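Local coordinates for protein CymD (Pseudomonas putida, PDB 6Z34) that forms a FadL-family outer membrane channel for monoaromatic hydrocarbons, whose uptake probably proceeds by lateral diffusion, at residues I53-E58 and H423-T428; V357-L362 and P377-S382. One frame throughout, in Å; residues are numbered along the deposited sequence.

Contact 1: residues I53-E58 and H423-T428; sequences ITAELE and HSQIVT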
# COMPACT_ATOMS: atom_id res chain seq x y z
N ILE A 53 4.94 4.57 -10.70
CA ILE A 53 5.91 4.92 -9.68
C ILE A 53 7.30 4.65 -10.22
O ILE A 53 7.63 3.50 -10.53
CB ILE A 53 5.66 4.14 -8.38
CG1 ILE A 53 4.27 4.45 -7.84
CG2 ILE A 53 6.77 4.46 -7.34
CD1 ILE A 53 3.40 3.23 -7.63
N THR A 54 8.10 5.70 -10.34
CA THR A 54 9.53 5.59 -10.60
C THR A 54 10.29 6.10 -9.39
O THR A 54 9.96 7.15 -8.83
CB THR A 54 9.92 6.39 -11.84
OG1 THR A 54 9.42 7.73 -11.72
CG2 THR A 54 9.35 5.74 -13.09
N ALA A 55 11.31 5.35 -8.97
CA ALA A 55 12.07 5.69 -7.79
C ALA A 55 13.55 5.79 -8.13
O ALA A 55 14.01 5.29 -9.16
CB ALA A 55 11.86 4.67 -6.68
N GLU A 56 14.29 6.47 -7.25
CA GLU A 56 15.72 6.68 -7.41
C GLU A 56 16.34 6.72 -6.02
O GLU A 56 15.74 7.25 -5.08
CB GLU A 56 16.03 7.98 -8.16
CG GLU A 56 17.35 8.65 -7.75
CD GLU A 56 17.39 10.13 -8.07
OE1 GLU A 56 16.67 10.57 -9.00
OE2 GLU A 56 18.14 10.86 -7.40
N LEU A 57 17.54 6.17 -5.89
CA LEU A 57 18.18 6.11 -4.58
C LEU A 57 19.64 6.47 -4.73
O LEU A 57 20.38 5.78 -5.44
CB LEU A 57 18.00 4.72 -3.96
CG LEU A 57 18.97 4.23 -2.91
CD1 LEU A 57 18.98 5.20 -1.74
CD2 LEU A 57 18.49 2.87 -2.46
N GLU A 58 20.05 7.54 -4.06
CA GLU A 58 21.42 8.06 -4.11
C GLU A 58 22.25 7.47 -2.97
O GLU A 58 21.77 7.35 -1.84
CB GLU A 58 21.41 9.59 -4.00
CG GLU A 58 20.56 10.29 -5.07
CD GLU A 58 19.35 11.01 -4.48
OE1 GLU A 58 19.45 12.23 -4.23
OE2 GLU A 58 18.30 10.36 -4.27
N HIS A 423 16.66 9.43 -1.04
CA HIS A 423 15.63 8.66 -1.72
C HIS A 423 14.65 9.61 -2.38
O HIS A 423 14.05 10.45 -1.71
CB HIS A 423 14.90 7.74 -0.74
CG HIS A 423 14.03 6.73 -1.40
ND1 HIS A 423 14.24 6.29 -2.69
CD2 HIS A 423 12.91 6.09 -0.96
CE1 HIS A 423 13.31 5.41 -3.01
NE2 HIS A 423 12.49 5.28 -1.99
N SER A 424 14.48 9.47 -3.70
CA SER A 424 13.62 10.32 -4.50
C SER A 424 12.59 9.47 -5.23
O SER A 424 12.91 8.42 -5.79
CB SER A 424 14.45 11.15 -5.50
OG SER A 424 13.64 11.73 -6.49
N GLN A 425 11.34 9.92 -5.24
CA GLN A 425 10.28 9.09 -5.80
C GLN A 425 9.20 9.96 -6.43
O GLN A 425 8.74 10.93 -5.81
CB GLN A 425 9.68 8.20 -4.71
CG GLN A 425 8.55 7.34 -5.20
CD GLN A 425 7.89 6.57 -4.08
OE1 GLN A 425 6.86 7.00 -3.54
NE2 GLN A 425 8.48 5.44 -3.71
N ILE A 426 8.81 9.61 -7.65
CA ILE A 426 7.81 10.34 -8.42
C ILE A 426 6.66 9.38 -8.72
O ILE A 426 6.87 8.33 -9.34
CB ILE A 426 8.40 10.92 -9.71
CG1 ILE A 426 9.44 11.99 -9.39
CG2 ILE A 426 7.29 11.47 -10.59
CD1 ILE A 426 9.96 12.72 -10.60
N VAL A 427 5.46 9.76 -8.31
CA VAL A 427 4.26 8.96 -8.51
C VAL A 427 3.36 9.75 -9.45
O VAL A 427 2.86 10.83 -9.08
CB VAL A 427 3.55 8.66 -7.19
CG1 VAL A 427 2.29 7.84 -7.44
CG2 VAL A 427 4.47 7.93 -6.25
N THR A 428 3.17 9.24 -10.65
CA THR A 428 2.24 9.80 -11.61
C THR A 428 0.94 9.02 -11.54
O THR A 428 0.94 7.79 -11.63
CB THR A 428 2.81 9.73 -13.03
OG1 THR A 428 4.01 10.49 -13.09
CG2 THR A 428 1.82 10.32 -14.01
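Ile53 faces Val427 and Leu57 faces His423 at the two ends of an antiparallel ladder that closes the FadL-type beta barrel, joining its first strand, 43-58, to its last, 422-437. Four backbone hydrogen bonds hold the seam, two at Thr54–Ile426 and two at Glu56–Ser424; the straightest runs from Ile426 N to Thr54 O, 3.0 Å at 177°. Apolar contact centres on Ile53. Its CG1 lies 3.8 Å from Val427 CG2, the two side chains alongside and pointing the same way, while its CG2 branch meets Gln425 CG at 4.0 Å. This face, shared with Ala55 and His423, meets Phe4, Asn5 and Arg75. On the other face the Glu56 carboxylate carbon CD merely rests 4.0 Å from Ser424 CB, and Glu58 turns its OE1 to a hydrogen bond with Ser422 OG. Between residues 53-58 and 423-428 the one side-chain hydrogen bond belongs to His423. With CG anti to the backbone N (chi1 -169°), the imidazole gives ND1-H to Glu56 O at 3.0 Å, from 42° above the carbonyl plane. Ser424 N grips the same oxygen from the opposite face of that plane, and His423 CE1 ends 4.0 Å from Ala55 CB.

Contact 2: residues V357-L362 and P377-S382; sequences VHYAQL and PTTSLS
Tyr359 sets its ring obliquely against Pro377, with OH 3.5 Å from Pro377 CB and the CE2 and CZ carbons close behind. With CG anti to the backbone N (chi1 177°), the ring starts out beside Thr379, whose CG2 meets CD2 of Tyr359 at 3.7 Å, again obliquely. An alanine here would probably cost Pro377 its aromatic neighbour and Thr379 its methyl contact, opening a gap on this side of the strands. Gln361 also crosses Pro377, bringing NE2 within 3.3 Å of its CB; that amide nitrogen is hydrogen-bonded to Ser375 O, in the connection leading into Pro377. Further along the same face Val357 and Leu381 lie side by side on the surface, and CG2 of Val357 presses tightly on CD1 of Leu381 at 3.5 Å.

The framework is an antiparallel hairpin of two neighbouring strands in the FadL barrel, 351-362 and 378-388, with paired backbone bonds at His358–Ser380 and Ala360–Thr378. Ala360 N points straight at Thr378 O, 2.9 Å away at 180°. On the face of these four residues Thr378 holds CG2 between its backbone N and carbonyl carbon, which drives that methyl tightly onto Ala360 CB at 3.4 Å. Ser380 OG lies just 3.1 Å from His358 CB and oblique to the imidazole, a close approach without a hydrogen bond. The His358 side chain also touches Leu6 of the N-terminal segment and Val338 and Ser340 of the adjoining strand 336-347.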
# COMPACT_ATOMS: atom_id res chain seq x y z
N VAL A 357 0.57 18.95 0.18
CA VAL A 357 1.79 18.66 0.91
C VAL A 357 1.55 17.45 1.80
O VAL A 357 0.49 17.33 2.42
CB VAL A 357 2.25 19.86 1.76
CG1 VAL A 357 3.51 19.52 2.52
CG2 VAL A 357 2.50 21.06 0.88
N HIS A 358 2.54 16.58 1.88
CA HIS A 358 2.45 15.34 2.63
C HIS A 358 3.66 15.22 3.54
O HIS A 358 4.79 15.49 3.11
CB HIS A 358 2.35 14.19 1.64
CG HIS A 358 2.32 12.84 2.27
ND1 HIS A 358 3.45 12.07 2.42
CD2 HIS A 358 1.30 12.13 2.79
CE1 HIS A 358 3.13 10.94 3.01
NE2 HIS A 358 1.83 10.94 3.24
N TYR A 359 3.44 14.85 4.81
CA TYR A 359 4.53 14.75 5.79
C TYR A 359 4.29 13.53 6.67
O TYR A 359 3.30 13.48 7.42
CB TYR A 359 4.63 16.02 6.64
CG TYR A 359 5.68 15.98 7.75
CD1 TYR A 359 5.41 15.38 8.98
CD2 TYR A 359 6.92 16.55 7.57
CE1 TYR A 359 6.35 15.35 9.99
CE2 TYR A 359 7.87 16.53 8.57
CZ TYR A 359 7.58 15.92 9.77
OH TYR A 359 8.54 15.90 10.76
N ALA A 360 5.20 12.57 6.60
CA ALA A 360 5.13 11.34 7.37
C ALA A 360 6.34 11.24 8.29
O ALA A 360 7.46 11.56 7.89
CB ALA A 360 5.06 10.13 6.44
N GLN A 361 6.11 10.80 9.52
CA GLN A 361 7.16 10.76 10.52
C GLN A 361 6.78 9.75 11.59
O GLN A 361 5.59 9.55 11.88
CB GLN A 361 7.38 12.15 11.14
CG GLN A 361 8.30 12.18 12.34
CD GLN A 361 9.72 11.82 11.96
OE1 GLN A 361 10.07 10.64 11.84
NE2 GLN A 361 10.54 12.84 11.76
N LEU A 362 7.79 9.12 12.18
CA LEU A 362 7.54 8.19 13.28
C LEU A 362 6.89 8.93 14.45
O LEU A 362 6.83 10.16 14.50
CB LEU A 362 8.84 7.50 13.71
CG LEU A 362 9.57 6.81 12.54
CD1 LEU A 362 10.60 5.82 13.05
CD2 LEU A 362 8.60 6.12 11.62
N PRO A 377 12.09 12.44 8.63
CA PRO A 377 10.74 12.31 8.07
C PRO A 377 10.77 12.27 6.55
O PRO A 377 11.72 12.68 5.90
CB PRO A 377 10.04 13.59 8.57
CG PRO A 377 11.12 14.57 8.60
CD PRO A 377 12.40 13.83 9.00
N THR A 378 9.69 11.76 5.99
CA THR A 378 9.53 11.80 4.54
C THR A 378 8.52 12.89 4.20
O THR A 378 7.46 12.97 4.82
CB THR A 378 9.10 10.45 3.99
OG1 THR A 378 8.65 10.61 2.63
CG2 THR A 378 8.01 9.83 4.84
N THR A 379 8.89 13.76 3.27
CA THR A 379 8.03 14.84 2.81
C THR A 379 7.72 14.65 1.33
O THR A 379 8.56 14.15 0.57
CB THR A 379 8.67 16.21 3.03
OG1 THR A 379 9.88 16.28 2.27
CG2 THR A 379 8.98 16.45 4.52
N SER A 380 6.52 15.04 0.92
CA SER A 380 6.20 14.98 -0.50
C SER A 380 5.33 16.17 -0.87
O SER A 380 4.50 16.61 -0.07
CB SER A 380 5.52 13.66 -0.86
OG SER A 380 4.12 13.78 -0.82
N LEU A 381 5.56 16.70 -2.07
CA LEU A 381 4.77 17.77 -2.66
C LEU A 381 4.01 17.21 -3.85
O LEU A 381 4.53 16.38 -4.60
CB LEU A 381 5.67 18.92 -3.12
CG LEU A 381 6.25 19.91 -2.10
CD1 LEU A 381 5.15 20.64 -1.36
CD2 LEU A 381 7.20 19.22 -1.12
N SER A 382 2.77 17.67 -4.05
CA SER A 382 1.92 17.13 -5.10
C SER A 382 1.15 18.24 -5.82
O SER A 382 0.91 19.33 -5.27
CB SER A 382 0.94 16.09 -4.55
OG SER A 382 0.17 16.63 -3.50

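Neither contact is wholly core or wholly surface: each has three buried residues and two exposed ones. Contact 1 joins the first and last strands of the barrel, whereas contact 2 pairs strands that follow one another, nested within the loop contact 1 closes. Their centres are 14 Å apart and their nearest atoms about 7 Å, without touching. Strand 393-404 spans the interval: Tyr401 shares backbone bonds with Leu381, and its hydroxyl makes a weak hydrogen bond with Ser424 OG. The N-terminal segment touches both, through Phe4 and Asn5 at contact 1 and Leu6 at contact 2. Contact 1 adds a histidine-to-carbonyl bond to its ladder; contact 2 adds close carbon packing around an aromatic ring and a proline.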